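Local coordinates for activating signal cointegrator 1 complex subunit 2 (Homo sapiens, PDB 6YXQ), which binds polyubiquitinated proteins, bringing the helicase subunit ASCC3 and ALKBH3 to sites of DNA damage, and helps to rescue stalled ribosomes, at residues K182-I187 with L264-L269; S196-T201 with P268-T273; T259-L264 with F327-N332; S285-A290 with K321-I326. All blocks are in the same frame, centred on the assembly; numbering follows the deposited sequence.

In the fold
The four contacts tie together helices of the N-terminal part of ASCC2, crystallised here with ASCC3. Leu264, near the end of helix 243-266, belongs to both contact 1 and contact 3, whose centres lie about 12 Å apart. Contacts 1 and 2, centres about 11 Å apart, share Pro268 and Leu269 in the turn leading to helix 271-275; there Ala270 packs on both Phe263 and Leu264, joining contact 2 to contact 3. Contacts 3 and 4 both use helix 306-340, with centres about 12 Å apart, and meet where Trp261 packs on Lys322 and Ile326. The centres of contacts 1 and 4 are farthest apart, at about 23 Å, yet Leu264 packs on Ile326. ASCC3 comes within reach of contacts 2, 3 and 4.

Contact 1 (K182-I187 with L264-L269); sequences KMIGNI and LDIFPL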
loop_
_atom_site.group_PDB
_atom_site.type_symbol
_atom_site.label_atom_id
_atom_site.label_comp_id
_atom_site.label_asym_id
_atom_site.label_seq_id
_atom_site.Cartn_x
_atom_site.Cartn_y
_atom_site.Cartn_z
ATOM N N LYS B 182 4.995 15.182 -0.137
ATOM C CA LYS B 182 6.001 15.555 0.851
ATOM C C LYS B 182 6.901 14.376 1.173
ATOM O O LYS B 182 8.131 14.501 1.159
ATOM C CB LYS B 182 5.325 16.082 2.120
ATOM C CG LYS B 182 6.294 16.600 3.179
ATOM C CD LYS B 182 5.770 16.365 4.596
ATOM C CE LYS B 182 6.827 15.733 5.500
ATOM N NZ LYS B 182 6.241 15.206 6.769
HETATM N N MSE B 183 6.310 13.217 1.438
HETATM C CA MSE B 183 7.101 12.028 1.738
HETATM C C MSE B 183 8.113 11.664 0.659
HETATM O O MSE B 183 9.312 11.515 0.938
HETATM C CB MSE B 183 6.197 10.820 1.976
HETATM C CG MSE B 183 5.342 10.924 3.208
HETATM SE SE MSE B 183 3.583 10.180 2.937
HETATM C CE MSE B 183 4.002 8.309 2.768
ATOM N N ILE B 184 7.614 11.485 -0.566
ATOM C CA ILE B 184 8.472 11.029 -1.655
ATOM C C ILE B 184 9.550 12.064 -1.938
ATOM O O ILE B 184 10.733 11.730 -2.098
ATOM C CB ILE B 184 7.641 10.717 -2.910
ATOM C CG1 ILE B 184 6.491 9.767 -2.575
ATOM C CG2 ILE B 184 8.516 10.089 -3.969
ATOM C CD1 ILE B 184 6.926 8.338 -2.292
ATOM N N GLY B 185 9.156 13.337 -2.005
ATOM C CA GLY B 185 10.135 14.388 -2.207
ATOM C C GLY B 185 11.184 14.410 -1.119
ATOM O O GLY B 185 12.362 14.644 -1.388
ATOM N N ASN B 186 10.782 14.120 0.121
ATOM C CA ASN B 186 11.745 14.131 1.213
ATOM C C ASN B 186 12.725 12.977 1.100
ATOM O O ASN B 186 13.922 13.158 1.329
ATOM C CB ASN B 186 11.032 14.088 2.561
ATOM C CG ASN B 186 11.966 14.389 3.718
ATOM O OD1 ASN B 186 12.721 15.367 3.688
ATOM N ND2 ASN B 186 11.927 13.544 4.743
ATOM N N ILE B 187 12.248 11.780 0.756
ATOM C CA ILE B 187 13.195 10.670 0.680
ATOM C C ILE B 187 14.143 10.860 -0.500
ATOM O O ILE B 187 15.347 10.597 -0.388
ATOM C CB ILE B 187 12.477 9.305 0.650
ATOM C CG1 ILE B 187 11.915 8.972 -0.725
ATOM C CG2 ILE B 187 11.388 9.245 1.714
ATOM C CD1 ILE B 187 11.139 7.680 -0.721
ATOM N N LEU B 264 4.292 9.407 -11.425
ATOM C CA LEU B 264 4.683 10.711 -11.953
ATOM C C LEU B 264 3.731 11.814 -11.521
ATOM O O LEU B 264 4.120 12.988 -11.523
ATOM C CB LEU B 264 4.780 10.664 -13.477
ATOM C CG LEU B 264 5.966 9.833 -13.972
ATOM C CD1 LEU B 264 5.986 9.785 -15.485
ATOM C CD2 LEU B 264 7.288 10.368 -13.425
ATOM N N ASP B 265 2.498 11.460 -11.156
ATOM C CA ASP B 265 1.563 12.442 -10.617
ATOM C C ASP B 265 1.984 12.869 -9.220
ATOM O O ASP B 265 1.862 14.044 -8.857
ATOM C CB ASP B 265 0.147 11.859 -10.611
ATOM C CG ASP B 265 -0.876 12.780 -9.953
ATOM O OD1 ASP B 265 -1.135 13.881 -10.489
ATOM O OD2 ASP B 265 -1.438 12.386 -8.907
ATOM N N ILE B 266 2.508 11.931 -8.429
ATOM C CA ILE B 266 2.991 12.289 -7.100
ATOM C C ILE B 266 4.336 13.000 -7.180
ATOM O O ILE B 266 4.554 14.006 -6.495
ATOM C CB ILE B 266 3.068 11.048 -6.195
ATOM C CG1 ILE B 266 1.666 10.478 -5.972
ATOM C CG2 ILE B 266 3.718 11.408 -4.867
ATOM C CD1 ILE B 266 0.758 11.401 -5.185
ATOM N N PHE B 267 5.251 12.507 -8.017
ATOM C CA PHE B 267 6.649 12.947 -8.032
ATOM C C PHE B 267 7.100 13.261 -9.453
ATOM O O PHE B 267 7.881 12.506 -10.048
ATOM C CB PHE B 267 7.548 11.874 -7.418
ATOM C CG PHE B 267 8.952 12.322 -7.181
ATOM C CD1 PHE B 267 9.219 13.369 -6.306
ATOM C CD2 PHE B 267 10.009 11.694 -7.817
ATOM C CE1 PHE B 267 10.523 13.788 -6.072
ATOM C CE2 PHE B 267 11.315 12.106 -7.589
ATOM C CZ PHE B 267 11.572 13.156 -6.715
ATOM N N PRO B 268 6.656 14.388 -10.020
ATOM C CA PRO B 268 7.032 14.715 -11.406
ATOM C C PRO B 268 8.510 15.018 -11.613
ATOM O O PRO B 268 8.946 15.052 -12.770
ATOM C CB PRO B 268 6.180 15.949 -11.715
ATOM C CG PRO B 268 5.898 16.548 -10.384
ATOM C CD PRO B 268 5.746 15.391 -9.448
ATOM N N LEU B 269 9.294 15.247 -10.555
ATOM C CA LEU B 269 10.733 15.448 -10.726
ATOM C C LEU B 269 11.427 14.241 -11.352
ATOM O O LEU B 269 12.573 14.365 -11.799
ATOM C CB LEU B 269 11.397 15.765 -9.382
ATOM C CG LEU B 269 11.316 17.191 -8.840
ATOM C CD1 LEU B 269 11.857 17.220 -7.432
ATOM C CD2 LEU B 269 12.080 18.167 -9.712
#
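Gly185, whose CA lies against CE1 of the Phe267 ring at 3.9 Å, has its carbonyl O hydrogen-bonded to the hydroxyl of Thr189, one turn further along helix 177-190. The partner segment leaves helix 243-266 at this point: Phe267 is the first residue to abandon helical backbone angles (phi -131°). Its CG stands opposite the backbone N (chi1 -170°), which carries the ring towards the other helix. Ile184 meets it with CG2, which reaches Phe267 CG at 3.9 Å and CB at 4.0 Å, approaching the ring obliquely. The other branch of Ile184 serves a second neighbour, its CG1 lying 4.0 Å from CG2 of Ile266, the two side chains crossing at about a right angle. Leu269 CB, in the turn that follows, sits 3.7 Å above the plane of the Phe267 ring, offset towards its rim. The ring also stacks with Phe188, and Ile165 and Cys169 of helix 162-172 pack on Ile184 and Ile266 respectively. No hydrogen bond crosses between 182-187 and 264-269, so two helices are joined here, at the point where one of them ends, by buried apolar packing that relies on shape and not on directed bonds.

Contact 2 (S196-T201 with P268-T273); sequences SDLDET and PLACQT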
loop_
_atom_site.group_PDB
_atom_site.type_symbol
_atom_site.label_atom_id
_atom_site.label_comp_id
_atom_site.label_asym_id
_atom_site.label_seq_id
_atom_site.Cartn_x
_atom_site.Cartn_y
_atom_site.Cartn_z
ATOM N N SER B 196 19.251 7.389 -9.227
ATOM C CA SER B 196 20.038 6.344 -9.872
ATOM C C SER B 196 19.289 5.021 -9.885
ATOM O O SER B 196 19.213 4.351 -10.921
ATOM C CB SER B 196 21.393 6.188 -9.173
ATOM O OG SER B 196 21.950 7.446 -8.841
ATOM N N ASP B 197 18.728 4.633 -8.736
ATOM C CA ASP B 197 17.885 3.446 -8.691
ATOM C C ASP B 197 16.854 3.497 -9.809
ATOM O O ASP B 197 16.795 2.608 -10.671
ATOM C CB ASP B 197 17.204 3.338 -7.327
ATOM C CG ASP B 197 18.030 2.564 -6.319
ATOM O OD1 ASP B 197 19.272 2.501 -6.481
ATOM O OD2 ASP B 197 17.427 2.014 -5.371
ATOM N N LEU B 198 16.079 4.585 -9.840
ATOM C CA LEU B 198 15.125 4.807 -10.918
ATOM C C LEU B 198 15.788 4.632 -12.273
ATOM O O LEU B 198 15.298 3.888 -13.130
ATOM C CB LEU B 198 14.532 6.207 -10.791
ATOM C CG LEU B 198 13.431 6.550 -11.778
ATOM C CD1 LEU B 198 12.340 5.510 -11.680
ATOM C CD2 LEU B 198 12.902 7.936 -11.476
ATOM N N ASP B 199 16.930 5.298 -12.467
ATOM C CA ASP B 199 17.700 5.137 -13.691
ATOM C C ASP B 199 17.872 3.661 -14.032
ATOM O O ASP B 199 17.404 3.189 -15.074
ATOM C CB ASP B 199 19.053 5.827 -13.528
ATOM C CG ASP B 199 19.801 5.958 -14.833
ATOM O OD1 ASP B 199 19.244 5.586 -15.887
ATOM O OD2 ASP B 199 20.953 6.435 -14.802
ATOM N N GLU B 200 18.492 2.901 -13.126
ATOM C CA GLU B 200 18.784 1.504 -13.420
ATOM C C GLU B 200 17.514 0.697 -13.643
ATOM O O GLU B 200 17.550 -0.328 -14.338
ATOM C CB GLU B 200 19.611 0.891 -12.289
ATOM C CG GLU B 200 20.835 1.703 -11.895
ATOM C CD GLU B 200 21.513 1.158 -10.655
ATOM O OE1 GLU B 200 21.363 -0.052 -10.385
ATOM O OE2 GLU B 200 22.185 1.938 -9.946
ATOM N N THR B 201 16.390 1.153 -13.089
ATOM C CA THR B 201 15.139 0.426 -13.231
ATOM C C THR B 201 14.468 0.703 -14.569
ATOM O O THR B 201 13.694 -0.132 -15.055
ATOM C CB THR B 201 14.215 0.788 -12.072
ATOM O OG1 THR B 201 14.902 0.530 -10.842
ATOM C CG2 THR B 201 12.925 -0.019 -12.118
ATOM N N PRO B 268 6.656 14.388 -10.020
ATOM C CA PRO B 268 7.032 14.715 -11.406
ATOM C C PRO B 268 8.510 15.018 -11.613
ATOM O O PRO B 268 8.946 15.052 -12.770
ATOM C CB PRO B 268 6.180 15.949 -11.715
ATOM C CG PRO B 268 5.898 16.548 -10.384
ATOM C CD PRO B 268 5.746 15.391 -9.448
ATOM N N LEU B 269 9.294 15.247 -10.555
ATOM C CA LEU B 269 10.733 15.448 -10.726
ATOM C C LEU B 269 11.427 14.241 -11.352
ATOM O O LEU B 269 12.573 14.365 -11.799
ATOM C CB LEU B 269 11.397 15.765 -9.382
ATOM C CG LEU B 269 11.316 17.191 -8.840
ATOM C CD1 LEU B 269 11.857 17.220 -7.432
ATOM C CD2 LEU B 269 12.080 18.167 -9.712
ATOM N N ALA B 270 10.763 13.084 -11.390
ATOM C CA ALA B 270 11.365 11.883 -11.947
ATOM C C ALA B 270 11.423 11.918 -13.466
ATOM O O ALA B 270 12.194 11.154 -14.062
ATOM C CB ALA B 270 10.580 10.659 -11.477
ATOM N N CYS B 271 10.659 12.826 -14.091
ATOM C CA CYS B 271 10.375 12.750 -15.525
ATOM C C CYS B 271 11.639 12.817 -16.366
ATOM O O CYS B 271 11.761 12.106 -17.372
ATOM C CB CYS B 271 9.425 13.877 -15.934
ATOM S SG CYS B 271 7.725 13.692 -15.415
ATOM N N GLN B 272 12.579 13.687 -15.994
ATOM C CA GLN B 272 13.808 13.785 -16.770
ATOM C C GLN B 272 14.557 12.463 -16.757
ATOM O O GLN B 272 15.040 12.006 -17.801
ATOM C CB GLN B 272 14.686 14.916 -16.245
ATOM C CG GLN B 272 15.940 15.132 -17.074
ATOM C CD GLN B 272 15.650 15.504 -18.525
ATOM O OE1 GLN B 272 15.726 14.661 -19.423
ATOM N NE2 GLN B 272 15.328 16.774 -18.758
ATOM N N THR B 273 14.634 11.814 -15.592
ATOM C CA THR B 273 15.193 10.468 -15.545
ATOM C C THR B 273 14.521 9.569 -16.573
ATOM O O THR B 273 15.198 8.830 -17.297
ATOM C CB THR B 273 15.049 9.885 -14.138
ATOM O OG1 THR B 273 15.510 10.845 -13.180
ATOM C CG2 THR B 273 15.854 8.600 -14.004
#
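Apolar packing carries the contact between Leu198 of helix 193-216 and two residues across from it: Ala270, in the turn after helix 243-266, and Thr273, in the short helix 271-275. Leu198 CD2 reaches in two directions, to Ala270 CB at 3.6 Å and to Thr273 CB at 3.9 Å. Its branch point CG meets the methyl CG2 of Thr273 at 3.9 Å, the two side chains passing at a slant. With chi1 of -48°, Thr273 turns that methyl opposite its backbone N and towards the neighbouring helix. The same methyl touches backbone as well, lying 3.8 Å from Asp199 N. Ile162 of helix 162-172 packs on Leu198 too.

Polar interactions run along the segments or leave them. The carboxylate of Asp199 forms a salt bridge to Lys276 through OD2 and a hydrogen bond to His277 through OD1, both following helix 271-275. Within 196-201 the hydroxyl of Thr201 gives its proton to Asp197 O at 2.8 Å, from well above the carbonyl plane. Asp197 O also accepts the backbone N-H of Thr201 at 2.9 Å, so two donors of one residue grip it. Thr201 packs on Leu14 of ASCC3. The chemistry thus divides the joint: methyl packing fills the interface between the segments, while a two-partner carboxylate beside it ties helix 193-216 to the residues after 273.

Contact 3 (T259-L264 with F327-N332); sequences TLWAFL and FHIILN
Ile329 sets off from its CB towards Leu264 and Trp261 on helix 243-266 and gives each a different branch. The short branch, CG2, stands opposite the backbone N (chi1 -72°) and comes to 4.2 Å from Leu264 CB, with Leu264 O at the same distance. The long branch runs through CG1, and an extended second torsion (chi2 170°) carries the terminal methyl CD1 out to the indole. There CD1 lies 3.9 Å from CD1 of Trp261 and 4.0 Å from its NE1, so the methyl meets the pyrrole part of the ring system at an oblique approach; the two side chains cross at about a right angle.

Segments 259-264 and 327-332, of helices 243-266 and 306-340, point the same general way, their axes 10.6 Å apart at closest and inclined at 32°, an inclined helix-helix packing within this largely helical part of ASCC2. Leu264 enters from its own helix and brings CD1 to 4.2 Å from Ile330 CG1, next to the place taken by Ile329. Cys271, in the short helix 271-275, packs on Leu264, Ile329 and Ile330 together. Trp261 has further partners: Lys322 makes a cation-pi interaction with its indole, and His178 of ASCC3 meets the ring system edge-to-face, which places this indole at the boundary between the two proteins.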
loop_
_atom_site.group_PDB
_atom_site.type_symbol
_atom_site.label_atom_id
_atom_site.label_comp_id
_atom_site.label_asym_id
_atom_site.label_seq_id
_atom_site.Cartn_x
_atom_site.Cartn_y
_atom_site.Cartn_z
ATOM N N THR B 259 0.237 2.568 -12.630
ATOM C CA THR B 259 1.296 2.727 -11.637
ATOM C C THR B 259 2.298 3.793 -12.059
ATOM O O THR B 259 2.656 4.672 -11.263
ATOM C CB THR B 259 2.003 1.396 -11.404
ATOM O OG1 THR B 259 1.030 0.385 -11.122
ATOM C CG2 THR B 259 2.959 1.512 -10.234
ATOM N N LEU B 260 2.772 3.731 -13.308
ATOM C CA LEU B 260 3.696 4.750 -13.794
ATOM C C LEU B 260 3.075 6.143 -13.723
ATOM O O LEU B 260 3.717 7.101 -13.264
ATOM C CB LEU B 260 4.117 4.421 -15.224
ATOM C CG LEU B 260 5.081 3.248 -15.354
ATOM C CD1 LEU B 260 5.531 3.079 -16.798
ATOM C CD2 LEU B 260 6.261 3.477 -14.440
ATOM N N TRP B 261 1.821 6.274 -14.161
ATOM C CA TRP B 261 1.187 7.581 -14.152
ATOM C C TRP B 261 1.007 8.101 -12.733
ATOM O O TRP B 261 1.242 9.284 -12.472
ATOM C CB TRP B 261 -0.158 7.523 -14.873
ATOM C CG TRP B 261 -0.972 8.729 -14.593
ATOM C CD1 TRP B 261 -0.911 9.931 -15.241
ATOM C CD2 TRP B 261 -1.947 8.877 -13.559
ATOM N NE1 TRP B 261 -1.802 10.814 -14.682
ATOM C CE2 TRP B 261 -2.452 10.191 -13.648
ATOM C CE3 TRP B 261 -2.447 8.025 -12.572
ATOM C CZ2 TRP B 261 -3.437 10.670 -12.786
ATOM C CZ3 TRP B 261 -3.424 8.503 -11.720
ATOM C CH2 TRP B 261 -3.909 9.813 -11.832
ATOM N N ALA B 262 0.576 7.242 -11.805
ATOM C CA ALA B 262 0.413 7.681 -10.423
ATOM C C ALA B 262 1.744 8.112 -9.831
ATOM O O ALA B 262 1.819 9.114 -9.108
ATOM C CB ALA B 262 -0.210 6.567 -9.584
ATOM N N PHE B 263 2.810 7.373 -10.134
ATOM C CA PHE B 263 4.119 7.760 -9.631
ATOM C C PHE B 263 4.510 9.138 -10.136
ATOM O O PHE B 263 5.005 9.967 -9.367
ATOM C CB PHE B 263 5.174 6.733 -10.029
ATOM C CG PHE B 263 6.567 7.149 -9.682
ATOM C CD1 PHE B 263 6.883 7.529 -8.389
ATOM C CD2 PHE B 263 7.558 7.178 -10.649
ATOM C CE1 PHE B 263 8.166 7.918 -8.062
ATOM C CE2 PHE B 263 8.845 7.565 -10.332
ATOM C CZ PHE B 263 9.149 7.938 -9.035
ATOM N N LEU B 264 4.292 9.407 -11.425
ATOM C CA LEU B 264 4.683 10.711 -11.953
ATOM C C LEU B 264 3.731 11.814 -11.521
ATOM O O LEU B 264 4.120 12.988 -11.523
ATOM C CB LEU B 264 4.780 10.664 -13.477
ATOM C CG LEU B 264 5.966 9.833 -13.972
ATOM C CD1 LEU B 264 5.986 9.785 -15.485
ATOM C CD2 LEU B 264 7.288 10.368 -13.425
ATOM N N PHE B 327 2.935 10.981 -21.087
ATOM C CA PHE B 327 3.629 11.730 -22.133
ATOM C C PHE B 327 3.589 13.225 -21.851
ATOM O O PHE B 327 4.622 13.911 -21.878
ATOM C CB PHE B 327 3.000 11.427 -23.494
ATOM C CG PHE B 327 3.738 12.029 -24.667
ATOM C CD1 PHE B 327 3.543 13.359 -25.030
ATOM C CD2 PHE B 327 4.602 11.256 -25.428
ATOM C CE1 PHE B 327 4.210 13.910 -26.114
ATOM C CE2 PHE B 327 5.270 11.798 -26.520
ATOM C CZ PHE B 327 5.077 13.125 -26.863
ATOM N N HIS B 328 2.397 13.747 -21.565
ATOM C CA HIS B 328 2.290 15.184 -21.361
ATOM C C HIS B 328 2.966 15.631 -20.072
ATOM O O HIS B 328 3.522 16.733 -20.025
ATOM C CB HIS B 328 0.836 15.630 -21.364
ATOM C CG HIS B 328 0.688 17.114 -21.313
ATOM N ND1 HIS B 328 0.309 17.784 -20.172
ATOM C CD2 HIS B 328 0.913 18.062 -22.252
ATOM C CE1 HIS B 328 0.290 19.083 -20.415
ATOM N NE2 HIS B 328 0.651 19.279 -21.670
ATOM N N ILE B 329 2.925 14.811 -19.019
ATOM C CA ILE B 329 3.590 15.181 -17.771
ATOM C C ILE B 329 5.084 15.357 -18.012
ATOM O O ILE B 329 5.694 16.345 -17.574
ATOM C CB ILE B 329 3.307 14.134 -16.678
ATOM C CG1 ILE B 329 1.864 14.230 -16.197
ATOM C CG2 ILE B 329 4.232 14.312 -15.497
ATOM C CD1 ILE B 329 1.455 13.082 -15.303
ATOM N N ILE B 330 5.686 14.416 -18.749
ATOM C CA ILE B 330 7.118 14.499 -19.038
ATOM C C ILE B 330 7.423 15.720 -19.902
ATOM O O ILE B 330 8.364 16.487 -19.630
ATOM C CB ILE B 330 7.609 13.210 -19.716
ATOM C CG1 ILE B 330 7.373 12.000 -18.819
ATOM C CG2 ILE B 330 9.074 13.336 -20.045
ATOM C CD1 ILE B 330 7.720 10.697 -19.473
ATOM N N LEU B 331 6.650 15.894 -20.979
ATOM C CA LEU B 331 6.841 17.040 -21.859
ATOM C C LEU B 331 6.800 18.347 -21.075
ATOM O O LEU B 331 7.700 19.187 -21.191
ATOM C CB LEU B 331 5.770 17.034 -22.949
ATOM C CG LEU B 331 5.950 18.054 -24.071
ATOM C CD1 LEU B 331 7.151 17.684 -24.937
ATOM C CD2 LEU B 331 4.688 18.165 -24.907
ATOM N N ASN B 332 5.752 18.529 -20.266
ATOM C CA ASN B 332 5.612 19.750 -19.484
ATOM C C ASN B 332 6.800 19.943 -18.556
ATOM O O ASN B 332 7.425 21.013 -18.550
ATOM C CB ASN B 332 4.311 19.718 -18.687
ATOM C CG ASN B 332 4.107 20.976 -17.868
ATOM O OD1 ASN B 332 3.721 22.019 -18.396
ATOM N ND2 ASN B 332 4.381 20.889 -16.572
#

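Contact 4 (S285-A290 with K321-I326); sequences SFYEAA and KKLMEI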
loop_
_atom_site.group_PDB
_atom_site.type_symbol
_atom_site.label_atom_id
_atom_site.label_comp_id
_atom_site.label_asym_id
_atom_site.label_seq_id
_atom_site.Cartn_x
_atom_site.Cartn_y
_atom_site.Cartn_z
ATOM N N SER B 285 5.467 5.063 -29.862
ATOM C CA SER B 285 5.536 3.966 -30.819
ATOM C C SER B 285 4.869 2.712 -30.271
ATOM O O SER B 285 4.253 1.954 -31.031
ATOM C CB SER B 285 6.983 3.686 -31.197
ATOM O OG SER B 285 7.814 3.906 -30.084
ATOM N N PHE B 286 4.980 2.471 -28.959
ATOM C CA PHE B 286 4.232 1.373 -28.363
ATOM C C PHE B 286 2.742 1.565 -28.563
ATOM O O PHE B 286 2.024 0.608 -28.863
ATOM C CB PHE B 286 4.542 1.253 -26.873
ATOM C CG PHE B 286 3.629 0.303 -26.150
ATOM C CD1 PHE B 286 3.890 -1.058 -26.146
ATOM C CD2 PHE B 286 2.502 0.765 -25.489
ATOM C CE1 PHE B 286 3.050 -1.938 -25.493
ATOM C CE2 PHE B 286 1.653 -0.113 -24.835
ATOM C CZ PHE B 286 1.927 -1.464 -24.837
ATOM N N TYR B 287 2.253 2.791 -28.356
ATOM C CA TYR B 287 0.854 3.106 -28.613
ATOM C C TYR B 287 0.480 2.738 -30.041
ATOM O O TYR B 287 -0.478 1.993 -30.275
ATOM C CB TYR B 287 0.612 4.595 -28.343
ATOM C CG TYR B 287 -0.837 4.978 -28.150
ATOM C CD1 TYR B 287 -1.639 5.293 -29.237
ATOM C CD2 TYR B 287 -1.399 5.035 -26.886
ATOM C CE1 TYR B 287 -2.959 5.639 -29.075
ATOM C CE2 TYR B 287 -2.723 5.380 -26.712
ATOM C CZ TYR B 287 -3.502 5.683 -27.813
ATOM O OH TYR B 287 -4.827 6.038 -27.661
ATOM N N GLU B 288 1.270 3.211 -31.003
ATOM C CA GLU B 288 0.994 2.915 -32.407
ATOM C C GLU B 288 0.953 1.415 -32.680
ATOM O O GLU B 288 0.078 0.933 -33.406
ATOM C CB GLU B 288 2.041 3.577 -33.293
ATOM C CG GLU B 288 1.627 4.930 -33.773
ATOM C CD GLU B 288 0.659 4.869 -34.922
ATOM O OE1 GLU B 288 0.531 3.790 -35.533
ATOM O OE2 GLU B 288 0.036 5.906 -35.223
ATOM N N ALA B 289 1.902 0.662 -32.128
ATOM C CA ALA B 289 1.961 -0.765 -32.431
ATOM C C ALA B 289 0.817 -1.511 -31.760
ATOM O O ALA B 289 0.087 -2.275 -32.404
ATOM C CB ALA B 289 3.306 -1.341 -31.989
ATOM N N ALA B 290 0.628 -1.267 -30.471
ATOM C CA ALA B 290 -0.224 -2.094 -29.639
ATOM C C ALA B 290 -1.693 -1.722 -29.787
ATOM O O ALA B 290 -2.537 -2.599 -30.012
ATOM C CB ALA B 290 0.237 -1.960 -28.190
ATOM N N LYS B 321 -5.414 6.496 -22.090
ATOM C CA LYS B 321 -5.482 7.805 -21.446
ATOM C C LYS B 321 -4.289 8.027 -20.518
ATOM O O LYS B 321 -3.649 9.086 -20.552
ATOM C CB LYS B 321 -6.799 7.941 -20.687
ATOM C CG LYS B 321 -7.017 9.312 -20.087
ATOM C CD LYS B 321 -8.329 9.370 -19.313
ATOM C CE LYS B 321 -8.545 10.728 -18.652
ATOM N NZ LYS B 321 -9.709 10.715 -17.709
ATOM N N LYS B 322 -3.961 7.028 -19.693
ATOM C CA LYS B 322 -2.845 7.178 -18.763
ATOM C C LYS B 322 -1.516 7.304 -19.499
ATOM O O LYS B 322 -0.622 8.033 -19.054
ATOM C CB LYS B 322 -2.800 6.000 -17.792
ATOM C CG LYS B 322 -3.952 5.957 -16.813
ATOM C CD LYS B 322 -4.103 7.272 -16.087
ATOM C CE LYS B 322 -5.507 7.438 -15.541
ATOM N NZ LYS B 322 -5.729 8.816 -15.034
ATOM N N LEU B 323 -1.358 6.595 -20.622
ATOM C CA LEU B 323 -0.133 6.725 -21.404
ATOM C C LEU B 323 0.037 8.150 -21.907
ATOM O O LEU B 323 1.122 8.739 -21.798
ATOM C CB LEU B 323 -0.139 5.742 -22.578
ATOM C CG LEU B 323 0.506 4.365 -22.398
ATOM C CD1 LEU B 323 -0.007 3.383 -23.443
ATOM C CD2 LEU B 323 2.008 4.475 -22.493
HETATM N N MSE B 324 -1.030 8.725 -22.452
HETATM C CA MSE B 324 -0.919 10.092 -22.958
HETATM C C MSE B 324 -0.689 11.109 -21.842
HETATM O O MSE B 324 0.019 12.107 -22.026
HETATM C CB MSE B 324 -2.155 10.480 -23.756
HETATM C CG MSE B 324 -2.060 10.100 -25.209
HETATM SE SE MSE B 324 -3.203 8.621 -25.581
HETATM C CE MSE B 324 -4.850 9.621 -25.836
ATOM N N GLU B 325 -1.296 10.854 -20.682
ATOM C CA GLU B 325 -1.062 11.729 -19.539
ATOM C C GLU B 325 0.392 11.657 -19.086
ATOM O O GLU B 325 0.992 12.681 -18.742
ATOM C CB GLU B 325 -2.019 11.372 -18.404
ATOM C CG GLU B 325 -3.474 11.619 -18.777
ATOM C CD GLU B 325 -4.454 11.285 -17.670
ATOM O OE1 GLU B 325 -4.187 10.338 -16.897
ATOM O OE2 GLU B 325 -5.496 11.970 -17.584
ATOM N N ILE B 326 0.980 10.459 -19.097
ATOM C CA ILE B 326 2.405 10.325 -18.805
ATOM C C ILE B 326 3.224 11.151 -19.789
ATOM O O ILE B 326 4.121 11.921 -19.400
ATOM C CB ILE B 326 2.811 8.839 -18.834
ATOM C CG1 ILE B 326 2.177 8.092 -17.665
ATOM C CG2 ILE B 326 4.318 8.684 -18.787
ATOM C CD1 ILE B 326 2.270 6.597 -17.781
#
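Tyr287 and Met324, here a selenomethionine, form the close side of the contact. The selenium of Met324 lies 3.5 Å from Tyr287 CE2 and 4.2 Å from the ring centroid, 43° off the ring normal: a Met-aromatic contact made obliquely. Bends at chi2 and chi3 of Met324 bring the selenium there, and its methyl CE reaches Tyr287 OH at 4.0 Å. Leu323 brings a single methyl, CD1, to the edges of both aromatic rings, 4.1 Å from Tyr287 CD2 and as far from Phe286 CE2.

Helices 279-300 and 306-340 follow each other in the chain and form an antiparallel helical hairpin, the segment axes 11.4 Å apart at closest and inclined at 160°. The hydroxyl of Tyr287 is hydrogen-bonded outside the two segments, to Arg320 NE and Asp370 OD2. With a phenylalanine in its place, both Arg320 and Asp370 would probably be left without this shared mate, although the ring could still pack.

Away from Tyr287 the packing between the segments thins out. Partly exposed Lys321 marks the outer side, paired with Asp181 of ASCC3 in a salt bridge. Lys322 is buried beside Trp261, and its NZ forms a salt bridge at 2.9 Å with OE1 of the partly exposed Glu325, using the carboxylate's syn lone pair.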